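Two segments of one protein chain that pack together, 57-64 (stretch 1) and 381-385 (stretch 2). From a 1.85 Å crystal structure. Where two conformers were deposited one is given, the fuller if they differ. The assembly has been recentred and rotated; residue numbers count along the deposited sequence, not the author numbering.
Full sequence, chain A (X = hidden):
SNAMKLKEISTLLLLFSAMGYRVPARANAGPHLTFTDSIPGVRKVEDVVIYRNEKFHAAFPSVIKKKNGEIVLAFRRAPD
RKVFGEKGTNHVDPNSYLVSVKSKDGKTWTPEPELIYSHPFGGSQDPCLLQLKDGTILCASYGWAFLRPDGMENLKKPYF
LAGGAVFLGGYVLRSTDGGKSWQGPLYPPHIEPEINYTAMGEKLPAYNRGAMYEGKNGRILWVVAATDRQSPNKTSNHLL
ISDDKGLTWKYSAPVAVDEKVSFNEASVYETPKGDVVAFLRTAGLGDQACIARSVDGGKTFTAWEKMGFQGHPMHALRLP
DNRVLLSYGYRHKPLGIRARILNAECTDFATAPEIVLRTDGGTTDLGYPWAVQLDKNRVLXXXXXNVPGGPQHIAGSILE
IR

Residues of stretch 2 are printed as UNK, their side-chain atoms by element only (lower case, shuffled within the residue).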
# COMPACT_ATOMS: atom_id res chain seq x y z
N HIS A 57 0.45 -13.69 5.45
CA HIS A 57 0.12 -13.71 6.86
C HIS A 57 -1.10 -12.81 7.02
O HIS A 57 -1.02 -11.60 6.79
CB HIS A 57 1.33 -13.24 7.65
CG HIS A 57 1.19 -13.34 9.13
ND1 HIS A 57 0.42 -12.45 9.87
CD2 HIS A 57 1.77 -14.17 10.03
CE1 HIS A 57 0.51 -12.76 11.15
NE2 HIS A 57 1.33 -13.80 11.28
N ALA A 58 -2.26 -13.40 7.36
CA ALA A 58 -3.51 -12.67 7.53
C ALA A 58 -3.90 -12.77 8.99
O ALA A 58 -4.00 -13.88 9.52
CB ALA A 58 -4.62 -13.23 6.63
N ALA A 59 -4.08 -11.62 9.65
CA ALA A 59 -4.23 -11.68 11.11
C ALA A 59 -4.99 -10.46 11.64
O ALA A 59 -5.16 -9.46 10.95
CB ALA A 59 -2.86 -11.79 11.79
N PHE A 60 -5.42 -10.57 12.91
CA PHE A 60 -5.96 -9.47 13.70
C PHE A 60 -7.23 -8.90 13.09
O PHE A 60 -7.24 -7.74 12.64
CB PHE A 60 -4.89 -8.36 13.85
CG PHE A 60 -3.48 -8.90 14.15
CD1 PHE A 60 -3.27 -9.78 15.21
CD2 PHE A 60 -2.40 -8.53 13.35
CE1 PHE A 60 -1.99 -10.31 15.48
CE2 PHE A 60 -1.11 -9.06 13.61
CZ PHE A 60 -0.91 -9.93 14.68
N PRO A 61 -8.33 -9.66 13.03
CA PRO A 61 -9.54 -9.15 12.37
C PRO A 61 -10.42 -8.30 13.27
O PRO A 61 -10.41 -8.41 14.51
CB PRO A 61 -10.27 -10.44 11.97
CG PRO A 61 -9.95 -11.39 13.17
CD PRO A 61 -8.50 -11.05 13.53
N SER A 62 -11.17 -7.40 12.64
CA SER A 62 -12.35 -6.83 13.27
C SER A 62 -13.46 -6.85 12.24
O SER A 62 -13.21 -6.95 11.03
CB SER A 62 -12.10 -5.42 13.83
OG SER A 62 -11.82 -4.50 12.80
N VAL A 63 -14.70 -6.77 12.70
CA VAL A 63 -15.83 -7.00 11.80
C VAL A 63 -17.06 -6.24 12.27
O VAL A 63 -17.33 -6.13 13.48
CB VAL A 63 -16.08 -8.52 11.62
CG1 VAL A 63 -16.29 -9.21 12.98
CG2 VAL A 63 -17.25 -8.78 10.70
N ILE A 64 -17.80 -5.68 11.30
CA ILE A 64 -19.06 -4.97 11.53
C ILE A 64 -20.08 -5.53 10.54
O ILE A 64 -19.72 -6.22 9.59
CB ILE A 64 -18.90 -3.45 11.32
CG1 ILE A 64 -18.40 -3.22 9.89
CG2 ILE A 64 -17.87 -2.87 12.34
CD1 ILE A 64 -18.55 -1.83 9.38
N UNK A 381 -18.17 -15.35 15.51
CA UNK A 381 -16.94 -15.00 16.23
C UNK A 381 -15.81 -15.19 15.22
O UNK A 381 -15.42 -16.32 14.92
c UNK A 381 -15.45 -15.41 18.21
c UNK A 381 -17.97 -15.82 18.38
c UNK A 381 -16.73 -15.87 17.47
N UNK A 382 -15.30 -14.08 14.68
CA UNK A 382 -14.13 -14.19 13.82
C UNK A 382 -12.85 -14.13 14.65
O UNK A 382 -12.84 -13.70 15.80
c UNK A 382 -14.12 -13.05 12.77
o UNK A 382 -13.74 -11.82 13.39
N UNK A 383 -11.76 -14.59 14.04
CA UNK A 383 -10.44 -14.61 14.67
C UNK A 383 -9.44 -14.94 13.57
O UNK A 383 -9.83 -15.24 12.45
c UNK A 383 -11.04 -16.94 15.55
c UNK A 383 -13.01 -18.36 15.71
c UNK A 383 -11.04 -19.18 14.61
c UNK A 383 -12.37 -17.15 15.96
c UNK A 383 -10.39 -17.97 14.87
c UNK A 383 -12.34 -19.36 15.02
o UNK A 383 -12.98 -20.54 14.76
c UNK A 383 -10.35 -15.62 15.83
N UNK A 384 -8.15 -14.83 13.88
CA UNK A 384 -7.19 -15.41 12.96
C UNK A 384 -6.63 -16.68 13.60
O UNK A 384 -6.78 -16.93 14.81
c UNK A 384 -2.67 -13.90 15.20
o UNK A 384 -1.60 -13.71 16.07
c UNK A 384 -3.90 -13.36 15.52
c UNK A 384 -5.01 -13.55 14.65
c UNK A 384 -4.88 -14.27 13.47
c UNK A 384 -6.07 -14.43 12.53
c UNK A 384 -3.62 -14.79 13.14
c UNK A 384 -2.51 -14.62 14.01
N UNK A 385 -6.08 -17.54 12.74
CA UNK A 385 -5.88 -18.92 13.17
C UNK A 385 -4.77 -19.55 12.35
O UNK A 385 -4.37 -19.04 11.30
c UNK A 385 -7.69 -21.46 16.36
c UNK A 385 -7.52 -22.81 16.01
c UNK A 385 -7.17 -19.74 13.02
c UNK A 385 -7.57 -20.48 15.38
c UNK A 385 -7.15 -22.16 13.72
c UNK A 385 -7.30 -20.82 14.06
c UNK A 385 -7.25 -23.15 14.68

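Stretch 2 runs nearly antiparallel to stretch 1, at 164° between their N-to-C directions, and both are strands. Position 381 carries three side-chain atoms, all carbon: the first bonded to CA and bearing the other two. Its CA-to-CB bond points away from stretch 1, and its atoms touch nothing there. Branching at CB with two methyl ends is the pattern of valine, and Val 381 contributes nothing to the contact.

At position 382 the side chain is a single carbon followed by a single oxygen; the CA-to-CB bond points toward stretch 1, where the oxygen lies near Pro 61 and Val 63. One unbranched CB ending in oxygen is serine. Ser 382 OG sits 3.7 Å from CG1 of Val 63 and 3.8 Å from CG of Pro 61. Neither carbon can answer its polarity, and the hydroxyl instead finds a hydrogen bond elsewhere in the structure.

Position 383 has eight side-chain atoms, seven carbons and one oxygen: CB, then a six-membered ring with the oxygen at the position farthest from CB. The CA-to-CB bond points away from stretch 1 and the side chain reaches nothing there within contact distance; the position meets the partner strand through its backbone, with its CA 3.6 Å from CG of Pro 61. This is tyrosine, Tyr 383.

Position 384 has the same composition, CB followed by a six-carbon ring bearing one oxygen, but here the CA-to-CB bond points toward stretch 1 and the ring lies against Ala 59 and Phe 60. It too is tyrosine. The methyl carbon CB of Ala 59 sits over one face of the Tyr 384 ring, 3.5 Å from its centroid and 18° off the normal, a CH-pi contact. The Phe 60 and Tyr 384 rings form an oblique pair, their planes at 66°, with CE1 of Phe 60 3.6 Å from CE1 of Tyr 384. Although CA-to-CB of Phe 60 points away, its chi1 of -43° (m) accompanies a ring whose end comes nearer to stretch 2.

Position 385 has seven side-chain carbons, a CB and a six-membered ring without oxygen. Its CA-to-CB bond points away, and its atoms touch nothing on stretch 1. It is phenylalanine, Phe 385.

No hydrogen bond links the two stretches, so the contact rests on side-chain packing and van der Waals approaches to backbone. The alternation of stretch 2 turns the CA-to-CB bonds of Ser 382 and Tyr 384 toward stretch 1 and those of the other three away. Tyr 384 contributes the largest covered area, fitting its ring against Ala 59 and Phe 60, while Pro 61 extends the packing toward Ser 382.

Stretch 2 381-385: VSYYF
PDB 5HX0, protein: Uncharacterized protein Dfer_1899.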